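Local structure of dual function macrocyclase-peptidase POPB (Galerina marginata, 5N4B) at residues A573-A578 with A713-F718; P510-F515 with A521-P526; D64-I69 with I719-G724; K672-L677 with L688-D693; Q70-K75 with Q517-I522. The protein cleaves its precursor peptide after prolines and, in a second reaction, closes part of the released intermediate into a ring, in amanitin biosynthesis. The protein carries 1 engineered substitution. All coordinates share one frame; numbering follows the deposited sequence. Where two conformers were deposited one is given.

Contact 1: residues A573-A578 with A713-F718; sequences AINGAA and ADKWGF. Engineered in segment 573-578: A578 (natural residue Ser).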
# COMPACT_ATOMS: atom_id res chain seq x y z
N ALA A 573 14.93 -13.87 -10.65
CA ALA A 573 15.15 -12.47 -10.34
C ALA A 573 14.20 -12.09 -9.22
O ALA A 573 13.10 -12.65 -9.13
CB ALA A 573 14.86 -11.58 -11.53
N ILE A 574 14.62 -11.17 -8.37
CA ILE A 574 13.79 -10.75 -7.25
C ILE A 574 13.52 -9.26 -7.29
O ILE A 574 14.36 -8.46 -7.74
CB ILE A 574 14.34 -11.18 -5.87
CG1 ILE A 574 15.78 -10.73 -5.69
CG2 ILE A 574 14.20 -12.70 -5.68
CD1 ILE A 574 16.36 -11.02 -4.27
N ASN A 575 12.34 -8.88 -6.78
CA ASN A 575 11.88 -7.51 -6.80
C ASN A 575 10.97 -7.28 -5.60
O ASN A 575 10.25 -8.19 -5.17
CB ASN A 575 11.12 -7.28 -8.12
CG ASN A 575 10.50 -5.90 -8.29
OD1 ASN A 575 9.33 -5.81 -8.67
ND2 ASN A 575 11.25 -4.84 -8.05
N GLY A 576 11.04 -6.06 -5.05
CA GLY A 576 10.19 -5.65 -3.94
C GLY A 576 10.46 -4.20 -3.64
O GLY A 576 11.47 -3.64 -4.08
N ALA A 577 9.51 -3.58 -2.94
CA ALA A 577 9.58 -2.17 -2.63
C ALA A 577 9.37 -1.92 -1.14
O ALA A 577 8.58 -2.60 -0.49
CB ALA A 577 8.51 -1.38 -3.42
N ALA A 578 10.07 -0.92 -0.62
CA ALA A 578 9.97 -0.50 0.79
C ALA A 578 10.45 -1.64 1.66
O ALA A 578 11.64 -1.99 1.55
CB ALA A 578 8.59 0.10 1.10
N ALA A 713 9.80 -0.41 -18.16
CA ALA A 713 10.61 -0.98 -19.22
C ALA A 713 12.08 -1.09 -18.82
O ALA A 713 12.74 -2.08 -19.14
CB ALA A 713 10.45 -0.15 -20.49
N ASP A 714 12.60 -0.08 -18.13
CA ASP A 714 13.99 -0.15 -17.65
C ASP A 714 14.18 -1.32 -16.69
O ASP A 714 15.15 -2.07 -16.79
CB ASP A 714 14.35 1.13 -16.91
CG ASP A 714 14.69 2.31 -17.80
OD1 ASP A 714 14.81 2.14 -19.00
OD2 ASP A 714 14.83 3.44 -17.24
N LYS A 715 13.26 -1.46 -15.74
CA LYS A 715 13.38 -2.49 -14.70
C LYS A 715 13.30 -3.89 -15.30
O LYS A 715 14.18 -4.74 -15.08
CB LYS A 715 12.26 -2.34 -13.66
CG LYS A 715 12.06 -3.51 -12.79
CD LYS A 715 11.14 -3.15 -11.63
CE LYS A 715 9.73 -3.20 -11.99
NZ LYS A 715 8.92 -3.50 -10.72
N TRP A 716 12.24 -4.15 -16.07
CA TRP A 716 12.04 -5.49 -16.60
C TRP A 716 13.03 -5.77 -17.73
O TRP A 716 13.46 -6.92 -17.90
CB TRP A 716 10.58 -5.69 -17.05
CG TRP A 716 9.59 -5.54 -15.94
CD1 TRP A 716 8.54 -4.67 -15.89
CD2 TRP A 716 9.58 -6.26 -14.70
NE1 TRP A 716 7.86 -4.81 -14.70
CE2 TRP A 716 8.49 -5.76 -13.94
CE3 TRP A 716 10.38 -7.26 -14.16
CZ2 TRP A 716 8.17 -6.24 -12.67
CZ3 TRP A 716 10.07 -7.74 -12.89
CH2 TRP A 716 8.98 -7.24 -12.17
N GLY A 717 13.42 -4.75 -18.47
CA GLY A 717 14.47 -4.95 -19.48
C GLY A 717 15.82 -5.25 -18.86
O GLY A 717 16.57 -6.11 -19.36
N PHE A 718 16.12 -4.59 -17.76
CA PHE A 718 17.36 -4.88 -17.03
C PHE A 718 17.36 -6.33 -16.58
O PHE A 718 18.35 -7.04 -16.73
CB PHE A 718 17.51 -3.93 -15.85
CG PHE A 718 18.73 -4.21 -14.99
CD1 PHE A 718 19.92 -3.59 -15.31
CD2 PHE A 718 18.66 -5.04 -13.91
CE1 PHE A 718 21.09 -3.82 -14.57
CE2 PHE A 718 19.81 -5.28 -13.15
CZ PHE A 718 21.00 -4.66 -13.47

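Contact 2: residues P510-F515 with A521-P526; sequences PIILTF and AIFAVP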
# COMPACT_ATOMS: atom_id res chain seq x y z
N PRO A 510 -1.02 -5.79 -16.05
CA PRO A 510 -0.85 -6.10 -17.47
C PRO A 510 0.60 -6.07 -17.87
O PRO A 510 0.97 -6.80 -18.79
CB PRO A 510 -1.68 -5.01 -18.19
CG PRO A 510 -1.71 -3.88 -17.17
CD PRO A 510 -1.82 -4.58 -15.82
N ILE A 511 1.44 -5.27 -17.22
CA ILE A 511 2.86 -5.27 -17.56
C ILE A 511 3.49 -6.61 -17.22
O ILE A 511 4.27 -7.16 -18.00
CB ILE A 511 3.55 -4.08 -16.90
CG1 ILE A 511 3.10 -2.77 -17.63
CG2 ILE A 511 5.07 -4.27 -16.84
CD1 ILE A 511 3.79 -1.51 -17.19
N ILE A 512 3.24 -7.12 -16.00
CA ILE A 512 3.81 -8.42 -15.65
C ILE A 512 3.34 -9.48 -16.63
O ILE A 512 4.15 -10.26 -17.13
CB ILE A 512 3.52 -8.78 -14.19
CG1 ILE A 512 4.30 -7.81 -13.30
CG2 ILE A 512 3.94 -10.22 -13.92
CD1 ILE A 512 3.99 -7.86 -11.80
N LEU A 513 2.04 -9.54 -16.92
CA LEU A 513 1.58 -10.57 -17.86
C LEU A 513 2.24 -10.42 -19.22
O LEU A 513 2.57 -11.41 -19.87
CB LEU A 513 0.05 -10.56 -17.99
CG LEU A 513 -0.70 -10.87 -16.69
CD1 LEU A 513 -2.19 -10.90 -16.98
CD2 LEU A 513 -0.26 -12.17 -16.02
N THR A 514 2.42 -9.20 -19.68
CA THR A 514 3.10 -8.98 -20.95
C THR A 514 4.52 -9.52 -20.90
O THR A 514 4.97 -10.17 -21.84
CB THR A 514 3.07 -7.49 -21.26
OG1 THR A 514 1.72 -7.07 -21.45
CG2 THR A 514 3.82 -7.18 -22.53
N PHE A 515 5.24 -9.27 -19.82
CA PHE A 515 6.58 -9.83 -19.68
C PHE A 515 6.54 -11.35 -19.73
O PHE A 515 7.36 -11.98 -20.41
CB PHE A 515 7.19 -9.36 -18.38
CG PHE A 515 8.63 -9.76 -18.16
CD1 PHE A 515 8.93 -10.97 -17.58
CD2 PHE A 515 9.66 -8.93 -18.57
CE1 PHE A 515 10.23 -11.34 -17.37
CE2 PHE A 515 10.96 -9.29 -18.35
CZ PHE A 515 11.25 -10.49 -17.77
N ALA A 521 8.33 -16.43 -19.22
CA ALA A 521 8.82 -16.40 -17.85
C ALA A 521 7.65 -16.67 -16.92
O ALA A 521 6.50 -16.68 -17.34
CB ALA A 521 9.43 -15.03 -17.54
N ILE A 522 7.95 -16.90 -15.65
CA ILE A 522 6.91 -17.11 -14.64
C ILE A 522 7.04 -16.02 -13.57
O ILE A 522 8.10 -15.40 -13.42
CB ILE A 522 6.98 -18.51 -14.03
CG1 ILE A 522 8.20 -18.68 -13.13
CG2 ILE A 522 6.91 -19.59 -15.11
CD1 ILE A 522 8.28 -20.02 -12.44
N PHE A 523 5.92 -15.74 -12.87
CA PHE A 523 5.87 -14.78 -11.77
C PHE A 523 5.52 -15.56 -10.51
O PHE A 523 4.56 -16.31 -10.48
CB PHE A 523 4.80 -13.74 -12.04
CG PHE A 523 4.70 -12.62 -11.08
CD1 PHE A 523 5.77 -11.79 -10.85
CD2 PHE A 523 3.49 -12.35 -10.48
CE1 PHE A 523 5.68 -10.71 -9.99
CE2 PHE A 523 3.41 -11.27 -9.58
CZ PHE A 523 4.49 -10.48 -9.35
N ALA A 524 6.31 -15.37 -9.46
CA ALA A 524 6.19 -16.14 -8.23
C ALA A 524 5.99 -15.19 -7.07
O ALA A 524 6.75 -14.24 -6.90
CB ALA A 524 7.44 -16.98 -8.01
N VAL A 525 5.02 -15.50 -6.21
CA VAL A 525 4.67 -14.64 -5.07
C VAL A 525 4.55 -15.50 -3.82
O VAL A 525 3.47 -16.03 -3.52
CB VAL A 525 3.36 -13.89 -5.31
CG1 VAL A 525 3.09 -12.90 -4.19
CG2 VAL A 525 3.39 -13.14 -6.66
N PRO A 526 5.65 -15.73 -3.11
CA PRO A 526 5.60 -16.56 -1.90
C PRO A 526 5.01 -15.78 -0.74
O PRO A 526 5.34 -14.62 -0.49
CB PRO A 526 7.07 -16.91 -1.65
CG PRO A 526 7.83 -15.76 -2.24
CD PRO A 526 7.03 -15.34 -3.45

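Contact 3: residues D64-I69 with I719-G724; sequences DQNADI and IARALG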
# COMPACT_ATOMS: atom_id res chain seq x y z
N ASP A 64 21.11 2.21 -21.86
CA ASP A 64 21.17 2.65 -23.27
C ASP A 64 21.77 1.60 -24.18
O ASP A 64 21.50 1.64 -25.40
CB ASP A 64 22.07 3.89 -23.40
CG ASP A 64 21.44 5.18 -22.91
OD1 ASP A 64 20.21 5.23 -22.73
OD2 ASP A 64 22.21 6.17 -22.72
N GLN A 65 22.56 0.68 -23.66
CA GLN A 65 23.15 -0.41 -24.45
C GLN A 65 22.13 -1.47 -24.85
O GLN A 65 22.42 -2.25 -25.76
CB GLN A 65 24.27 -1.11 -23.66
CG GLN A 65 25.41 -0.19 -23.22
CD GLN A 65 26.45 -0.91 -22.32
OE1 GLN A 65 27.21 -0.24 -21.61
NE2 GLN A 65 26.48 -2.25 -22.35
N ASN A 66 20.96 -1.48 -24.25
CA ASN A 66 19.97 -2.55 -24.37
C ASN A 66 18.82 -2.04 -25.25
O ASN A 66 17.92 -1.35 -24.77
CB ASN A 66 19.49 -2.92 -22.98
CG ASN A 66 18.50 -4.07 -22.99
OD1 ASN A 66 18.02 -4.46 -24.07
ND2 ASN A 66 18.21 -4.60 -21.83
N ALA A 67 18.83 -2.40 -26.55
CA ALA A 67 17.77 -1.94 -27.45
C ALA A 67 16.42 -2.58 -27.14
O ALA A 67 15.39 -2.07 -27.57
CB ALA A 67 18.17 -2.21 -28.90
N ASP A 68 16.40 -3.66 -26.37
CA ASP A 68 15.13 -4.28 -26.07
C ASP A 68 14.28 -3.46 -25.10
O ASP A 68 13.07 -3.67 -25.04
CB ASP A 68 15.33 -5.67 -25.50
CG ASP A 68 15.91 -6.64 -26.51
OD1 ASP A 68 16.06 -6.30 -27.73
OD2 ASP A 68 16.24 -7.76 -26.10
N ILE A 69 14.88 -2.54 -24.35
CA ILE A 69 14.09 -1.73 -23.41
C ILE A 69 13.02 -0.93 -24.16
O ILE A 69 11.87 -0.85 -23.72
CB ILE A 69 15.00 -0.85 -22.54
CG1 ILE A 69 15.75 -1.76 -21.55
CG2 ILE A 69 14.19 0.15 -21.74
CD1 ILE A 69 16.85 -1.08 -20.82
N ILE A 719 16.26 -6.76 -15.99
CA ILE A 719 16.16 -8.13 -15.53
C ILE A 719 16.31 -9.08 -16.71
O ILE A 719 17.04 -10.07 -16.64
CB ILE A 719 14.85 -8.35 -14.78
CG1 ILE A 719 14.91 -7.71 -13.38
CG2 ILE A 719 14.55 -9.85 -14.67
CD1 ILE A 719 13.59 -7.63 -12.69
N ALA A 720 15.60 -8.82 -17.82
CA ALA A 720 15.65 -9.74 -18.95
C ALA A 720 17.06 -9.90 -19.48
O ALA A 720 17.53 -11.03 -19.73
CB ALA A 720 14.73 -9.28 -20.08
N ARG A 721 17.78 -8.80 -19.64
CA ARG A 721 19.16 -8.88 -20.14
C ARG A 721 20.05 -9.59 -19.14
O ARG A 721 20.87 -10.44 -19.52
CB ARG A 721 19.70 -7.48 -20.46
CG ARG A 721 21.15 -7.56 -20.84
CD ARG A 721 21.60 -6.49 -21.77
NE ARG A 721 21.00 -6.69 -23.09
CZ ARG A 721 21.43 -6.05 -24.16
NH1 ARG A 721 20.84 -6.24 -25.34
NH2 ARG A 721 22.44 -5.20 -24.04
N ALA A 722 19.90 -9.29 -17.85
CA ALA A 722 20.73 -9.96 -16.86
C ALA A 722 20.51 -11.46 -16.87
O ALA A 722 21.44 -12.20 -16.52
CB ALA A 722 20.42 -9.47 -15.46
N LEU A 723 19.30 -11.93 -17.16
CA LEU A 723 19.01 -13.37 -17.23
C LEU A 723 19.24 -13.95 -18.60
O LEU A 723 19.03 -15.16 -18.80
CB LEU A 723 17.55 -13.61 -16.79
CG LEU A 723 17.16 -13.07 -15.39
CD1 LEU A 723 15.74 -13.49 -15.04
CD2 LEU A 723 18.18 -13.45 -14.29
N GLY A 724 19.71 -13.16 -19.55
CA GLY A 724 20.03 -13.63 -20.89
C GLY A 724 18.81 -13.92 -21.74
O GLY A 724 18.90 -14.72 -22.68
O HOH W 1 20.64 -4.32 -27.46

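Contact 4: residues K672-L677 with L688-D693; sequences KFIATL and LLIKID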
# COMPACT_ATOMS: atom_id res chain seq x y z
N LYS A 672 23.62 4.23 0.81
CA LYS A 672 24.66 3.55 1.56
C LYS A 672 24.85 2.14 1.06
O LYS A 672 25.98 1.65 0.96
CB LYS A 672 24.34 3.54 3.05
CG LYS A 672 24.44 4.88 3.74
CD LYS A 672 24.31 4.67 5.25
CE LYS A 672 24.25 5.97 5.93
NZ LYS A 672 24.05 5.72 7.36
N PHE A 673 23.76 1.44 0.76
CA PHE A 673 23.89 0.06 0.32
C PHE A 673 24.68 -0.03 -0.98
O PHE A 673 25.61 -0.83 -1.09
CB PHE A 673 22.54 -0.64 0.25
CG PHE A 673 22.64 -2.10 -0.03
CD1 PHE A 673 23.16 -2.95 0.93
CD2 PHE A 673 22.26 -2.61 -1.25
CE1 PHE A 673 23.25 -4.31 0.70
CE2 PHE A 673 22.35 -3.98 -1.50
CZ PHE A 673 22.88 -4.81 -0.51
N ILE A 674 24.33 0.79 -1.98
CA ILE A 674 25.01 0.70 -3.28
C ILE A 674 26.47 1.15 -3.15
O ILE A 674 27.37 0.57 -3.76
CB ILE A 674 24.25 1.42 -4.40
CG1 ILE A 674 24.75 1.02 -5.80
CG2 ILE A 674 24.37 2.91 -4.23
CD1 ILE A 674 24.53 -0.44 -6.13
N ALA A 675 26.73 2.17 -2.33
CA ALA A 675 28.13 2.58 -2.15
C ALA A 675 28.94 1.47 -1.50
O ALA A 675 30.12 1.26 -1.84
CB ALA A 675 28.15 3.86 -1.30
N THR A 676 28.33 0.75 -0.56
CA THR A 676 29.00 -0.35 0.12
C THR A 676 29.23 -1.52 -0.82
O THR A 676 30.30 -2.14 -0.82
CB THR A 676 28.18 -0.73 1.36
OG1 THR A 676 28.07 0.40 2.23
CG2 THR A 676 28.82 -1.82 2.14
N LEU A 677 28.25 -1.85 -1.66
CA LEU A 677 28.46 -2.89 -2.66
C LEU A 677 29.60 -2.52 -3.58
O LEU A 677 30.48 -3.34 -3.87
CB LEU A 677 27.21 -3.09 -3.49
CG LEU A 677 26.02 -3.84 -2.92
CD1 LEU A 677 24.90 -3.89 -3.93
CD2 LEU A 677 26.45 -5.24 -2.50
N LEU A 688 26.22 -3.28 -10.73
CA LEU A 688 25.59 -2.88 -9.48
C LEU A 688 25.28 -1.40 -9.63
O LEU A 688 26.17 -0.55 -9.50
CB LEU A 688 26.48 -3.17 -8.28
CG LEU A 688 26.97 -4.64 -8.27
CD1 LEU A 688 27.99 -4.86 -7.17
CD2 LEU A 688 25.87 -5.63 -8.06
N LEU A 689 24.03 -1.06 -9.92
CA LEU A 689 23.64 0.26 -10.41
C LEU A 689 22.49 0.83 -9.58
O LEU A 689 21.75 0.09 -8.91
CB LEU A 689 23.13 0.19 -11.84
CG LEU A 689 24.09 -0.44 -12.82
CD1 LEU A 689 23.39 -0.61 -14.15
CD2 LEU A 689 25.35 0.38 -12.93
N ILE A 690 22.32 2.16 -9.61
CA ILE A 690 21.19 2.82 -8.96
C ILE A 690 20.64 3.92 -9.85
O ILE A 690 21.40 4.71 -10.44
CB ILE A 690 21.54 3.35 -7.54
CG1 ILE A 690 20.29 3.93 -6.88
CG2 ILE A 690 22.67 4.39 -7.61
CD1 ILE A 690 20.52 4.18 -5.39
N LYS A 691 19.30 3.95 -9.95
CA LYS A 691 18.54 5.01 -10.60
C LYS A 691 17.93 5.88 -9.52
O LYS A 691 17.42 5.37 -8.51
CB LYS A 691 17.40 4.42 -11.41
CG LYS A 691 17.78 3.91 -12.72
CD LYS A 691 16.54 3.33 -13.45
CE LYS A 691 15.47 4.37 -13.72
NZ LYS A 691 14.31 3.88 -14.54
N ILE A 692 17.92 7.20 -9.74
CA ILE A 692 17.51 8.17 -8.75
C ILE A 692 16.59 9.16 -9.45
O ILE A 692 17.07 10.03 -10.20
CB ILE A 692 18.69 8.90 -8.10
CG1 ILE A 692 19.65 7.85 -7.49
CG2 ILE A 692 18.15 9.85 -7.04
CD1 ILE A 692 21.08 8.26 -7.28
N ASP A 693 15.29 9.06 -9.21
CA ASP A 693 14.36 10.00 -9.81
C ASP A 693 14.39 11.30 -9.01
O ASP A 693 14.06 11.28 -7.83
CB ASP A 693 12.96 9.39 -9.85
CG ASP A 693 11.93 10.27 -10.60
OD1 ASP A 693 12.13 11.49 -10.72
OD2 ASP A 693 10.90 9.73 -11.08

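Contact 5: residues Q70-K75 with Q517-I522; sequences QKLAEK and QTYGAI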
# COMPACT_ATOMS: atom_id res chain seq x y z
N GLN A 70 13.39 -0.29 -25.27
CA GLN A 70 12.38 0.47 -26.03
C GLN A 70 11.28 -0.43 -26.58
O GLN A 70 10.12 0.01 -26.69
CB GLN A 70 13.04 1.23 -27.18
CG GLN A 70 13.50 2.59 -26.78
CD GLN A 70 12.35 3.56 -26.71
OE1 GLN A 70 11.60 3.59 -25.74
NE2 GLN A 70 12.14 4.30 -27.78
N LYS A 71 11.62 -1.66 -26.97
CA LYS A 71 10.62 -2.62 -27.41
C LYS A 71 9.65 -2.95 -26.27
O LYS A 71 8.43 -3.02 -26.47
CB LYS A 71 11.27 -3.89 -27.98
CG LYS A 71 12.25 -3.62 -29.14
CD LYS A 71 12.80 -4.92 -29.74
CE LYS A 71 13.58 -4.67 -31.05
NZ LYS A 71 14.67 -3.65 -30.91
N LEU A 72 10.18 -3.11 -25.07
CA LEU A 72 9.32 -3.39 -23.93
C LEU A 72 8.48 -2.18 -23.57
O LEU A 72 7.31 -2.32 -23.21
CB LEU A 72 10.16 -3.81 -22.72
CG LEU A 72 10.80 -5.15 -22.81
CD1 LEU A 72 11.54 -5.39 -21.47
CD2 LEU A 72 9.87 -6.31 -23.10
N ALA A 73 9.02 -0.96 -23.68
CA ALA A 73 8.19 0.21 -23.43
C ALA A 73 6.96 0.23 -24.34
O ALA A 73 5.84 0.53 -23.90
CB ALA A 73 8.99 1.49 -23.61
N GLU A 74 7.16 -0.06 -25.62
CA GLU A 74 6.05 -0.10 -26.57
C GLU A 74 5.02 -1.14 -26.17
O GLU A 74 3.81 -0.88 -26.20
CB GLU A 74 6.64 -0.40 -27.94
CG GLU A 74 5.67 -0.57 -29.06
CD GLU A 74 6.29 -1.03 -30.40
OE1 GLU A 74 7.58 -1.07 -30.58
OE2 GLU A 74 5.48 -1.46 -31.24
N LYS A 75 5.48 -2.34 -25.80
CA LYS A 75 4.55 -3.41 -25.40
C LYS A 75 3.84 -3.06 -24.10
O LYS A 75 2.64 -3.32 -23.95
CB LYS A 75 5.32 -4.72 -25.21
CG LYS A 75 5.97 -5.31 -26.47
CD LYS A 75 6.87 -6.51 -26.09
CE LYS A 75 7.64 -7.08 -27.29
NZ LYS A 75 6.76 -7.63 -28.31
N GLN A 517 4.39 -13.39 -21.13
CA GLN A 517 4.13 -13.84 -22.49
C GLN A 517 5.31 -13.57 -23.42
O GLN A 517 5.67 -14.43 -24.22
CB GLN A 517 2.86 -13.18 -23.01
CG GLN A 517 2.43 -13.68 -24.38
CD GLN A 517 1.06 -13.22 -24.81
OE1 GLN A 517 0.30 -12.65 -24.08
NE2 GLN A 517 0.77 -13.45 -26.08
N THR A 518 5.95 -12.43 -23.29
CA THR A 518 7.03 -12.06 -24.19
C THR A 518 8.21 -13.00 -24.05
O THR A 518 8.85 -13.36 -25.04
CB THR A 518 7.46 -10.62 -23.88
OG1 THR A 518 6.37 -9.71 -24.21
CG2 THR A 518 8.68 -10.20 -24.66
N TYR A 519 8.52 -13.39 -22.85
CA TYR A 519 9.72 -14.15 -22.56
C TYR A 519 9.45 -15.58 -22.12
O TYR A 519 10.44 -16.33 -21.94
CB TYR A 519 10.54 -13.41 -21.49
CG TYR A 519 11.12 -12.12 -21.95
CD1 TYR A 519 12.17 -12.09 -22.88
CD2 TYR A 519 10.70 -10.92 -21.39
CE1 TYR A 519 12.73 -10.89 -23.27
CE2 TYR A 519 11.29 -9.74 -21.77
CZ TYR A 519 12.30 -9.74 -22.70
OH TYR A 519 12.87 -8.52 -23.03
N GLY A 520 8.21 -16.00 -21.95
CA GLY A 520 7.99 -17.35 -21.45
C GLY A 520 8.47 -17.48 -20.02
O GLY A 520 8.98 -18.55 -19.62
N ALA A 521 8.33 -16.43 -19.22
CA ALA A 521 8.82 -16.40 -17.85
C ALA A 521 7.65 -16.67 -16.92
O ALA A 521 6.50 -16.68 -17.34
CB ALA A 521 9.43 -15.03 -17.54
N ILE A 522 7.95 -16.90 -15.65
CA ILE A 522 6.91 -17.11 -14.64
C ILE A 522 7.04 -16.02 -13.57
O ILE A 522 8.10 -15.40 -13.42
CB ILE A 522 6.98 -18.51 -14.03
CG1 ILE A 522 8.20 -18.68 -13.13
CG2 ILE A 522 6.91 -19.59 -15.11
CD1 ILE A 522 8.28 -20.02 -12.44
O HOH W 2 5.41 -9.77 -26.61

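Contact 1: residues A573-A578 with A713-F718
The indole of W716, taken in one of its two modelled positions, and the side-chain amide of N575 meet almost perpendicularly, their planes 78° apart. In that position N575 OD1 comes obliquely to the far rim of the indole, 3.8 Å from W716 CH2. One face of the ring is covered from within its own helix: K715 CE lies 3.3 Å above the plane, shifted toward the rim. A second aromatic, F76, meets the indole at roughly a right angle.

K715 reaches N575 with a chain that leaves the helix extended and then bends at chi3 (82°). That bend carries CE over W716 and brings K715 NZ to within 3.1 Å of N575 OD1, where it donates a hydrogen bond. The ammonium sits above the carbonyl plane, with a C=O...N angle of 112°. It also forms a salt bridge with E602 OE2, which probably balances its buried charge; the same oxygen accepts from N575 ND2, which donates to V600 O as well. Asparagine suits this place because it can accept from the lysine while donating to a carboxylate and a backbone carbonyl.

Strand 572-577 runs through the middle of the alpha/beta-hydrolase sheet, between strands 492-495 and 598-602, and helix 705-722 packs against one side of it. At the end of the strand comes the nucleophile elbow, where A578, an engineered replacement of the catalytic serine, has positive phi and stands at the N-cap position of the next helix. Three residues earlier, N575 and its partner K715 both pack against a polar side chain of the bound peptide.

Contact 2: residues P510-F515 with A521-P526
At a chi1 of -175° the F523 ring swings away from its own backbone N and out toward the helix, and I512 meets it with CG1 beside its own backbone N (chi1 -67°), a torsion that directs both branches at the ring. The two residues belong to the beta-alpha-beta unit formed by strand 492-495, helix 510-519 and strand 522-526, part of the alpha/beta-hydrolase fold.

The isoleucine lies along one face of the ring. I512 CG2 makes a CH-pi contact, 4.0 Å from the F523 centroid and 19° off the normal, while I512 CD1 comes down farther out, 3.6 Å from F523 CZ. A beta-branched residue fits here because two carbons can rest on one aromatic surface at once. Strand 492-495 contributes I493 and Y495 to the surroundings of F523, so the ring fills the seam between helix and sheet.

One helical turn later, F515 reaches A521, the residue just before the strand. I493 also touches its ring, and Y519 packs beside it. Alanine at 521 presents just a methyl group, small enough for the bulky phenylalanine to come close to the chain: A521 CB lies obliquely to the ring, 3.8 Å from F515 CE1 and 4.1 Å from F515 CD1.

Contact 3: residues D64-I69 with I719-G724
R721 begins with its CB against the amide of N66, 3.5 Å from N66 ND2. Its chain, long enough to cross from the end of one helix to the turn before another, bends at chi3 (-69°), and R721 CD passes 3.9 Å from the same nitrogen. From there on the group is flat: R721 NE lies 3.6 Å from N66 CG, and R721 NH1 is 3.6 Å from N66 OD1. The guanidinium and amide planes are only 10° apart, so the two groups stack face to face, offset toward the rim, with the side chains running past each other in opposite directions. The stack puts delocalised pi systems in contact without using up the N-H groups at the arginine tip.

These reach the backbone, NH2 directly but weakly and NH1 through a water. R721 NH2 is 3.4 Å from Q65 O, the bond bent to 133°, and R721 NH1 donates to a water 2.9 Å away. This water donates to Q65 O and accepts from A67 N at 2.8 Å.

The turn before helix 68-80, near the N terminus, thereby meets the end of helix 705-722 of the hydrolase domain. N66 OD1 accepts from D68 N at 2.9 Å, closing an Asx turn that caps the helix start and probably fixes the rotation of the amide that stacks on the arginine. Asparagine therefore serves as cap and platform together. R721 itself sits in the last turn of its helix, which ends in a Schellman motif at G724, where positive phi favours glycine.

Contact 4: residues K672-L677 with L688-D693
Strand 688-693 is an edge strand of the alpha/beta-hydrolase sheet, and helix 668-680 lies alongside it, I674 and L677 meeting L688 and I690. The segment axes run nearly antiparallel, at 155°, and approach to 8.8 Å.

I674 carries most of the contact. With chi2 at 63° its chain turns so that I674 CD1 drops onto the strand backbone, 3.7 Å from L688 C and 3.9 Å from L689 N, and touches L688 CB at 4.0 Å. The other branch goes to the next inward residue: I674 CG2 meets I690 CG2 at 4.1 Å, the two isoleucines crossing obliquely. Branching at CB lets one residue reach the backbone and a neighbouring side chain together, and the side-chain contacts between the two segments are aliphatic, as suits leucine and isoleucine in a buried place.

Strand 653-659, helix 668-680 and strand 688-693 make up a beta-alpha-beta crossover. The catalytic D662 follows the first strand and H699 comes after the last, and the I690 side chain lies about 11 Å from that of D662. Alternation along the strand turns L688 and I690 to helix 668-680, while K691 on the opposite side forms salt bridges with D711 and D714 of helix 705-722.

L677, one turn beyond I674 on the same helix face, adds its CB at 4.2 Å from L688 CD1. From helix 46-64, W51 touches I674 and Q55 touches I690.

Contact 5: residues Q70-K75 with Q517-I522
L72 is the first residue of segment 70-75 of helix 68-80 to reach across, and it comes head-on at Y519. Its two methyl groups straddle the phenol oxygen: L72 CD1 and L72 CD2 are each 3.7 Å from Y519 OH. L72 CD2 also lies 3.9 Å from Y519 CE2, approaching the ring obliquely, and 4.4 Å from T518 CG2. Leucine fits because its forked end can wrap the tip of a ring. The tyrosine is steadied from within its own segment, for T518 CG2 sits over the centre of the ring, 3.8 Å above its plane.

Next along the helix, one turn on, K75 brings its aliphatic chain past T518, with K75 CD 3.7 Å from T518 OG1. A bend at chi4 (-64°) then turns the ammonium to a water, which K75 NZ reaches at 3.0 Å. The same water donates to T518 OG1 at 2.6 Å, while that hydroxyl is also bonded to T514 O of its own helix.

Helix 68-80, from the N-terminal part of the chain, thus packs beside the end of helix 510-519 in the hydrolase domain, close to the C-terminal tail at L725 and L727. The chemistry is graded: the L72 methyls pack directly on the hydroxyl end of Y519, whereas at K75 and T518, more accessible than L72, the polar ends K75 NZ and T518 OG1 are joined through a water while K75 CD packs on the hydroxyl.

How the contacts relate
From the N terminus, the chain first passes residues 64-75, which pack onto the hydrolase domain that is completed after the propeller. Contact 3 closes the widest loop, from 64-69 to 719-724, and encloses all the others. Contact 5 returns 70-75 to 517-522 and ends on the same stretch as contact 2, the short beta-alpha-beta closure of 510-526, with which it shares A521 and I522. Later, contact 1 spans 573 to 718 and holds contact 4 within it, and these two touch. Helix 705-722 thus lies between sheet and helix 68-80, and W716 touches both I511 and F515 of contact 2.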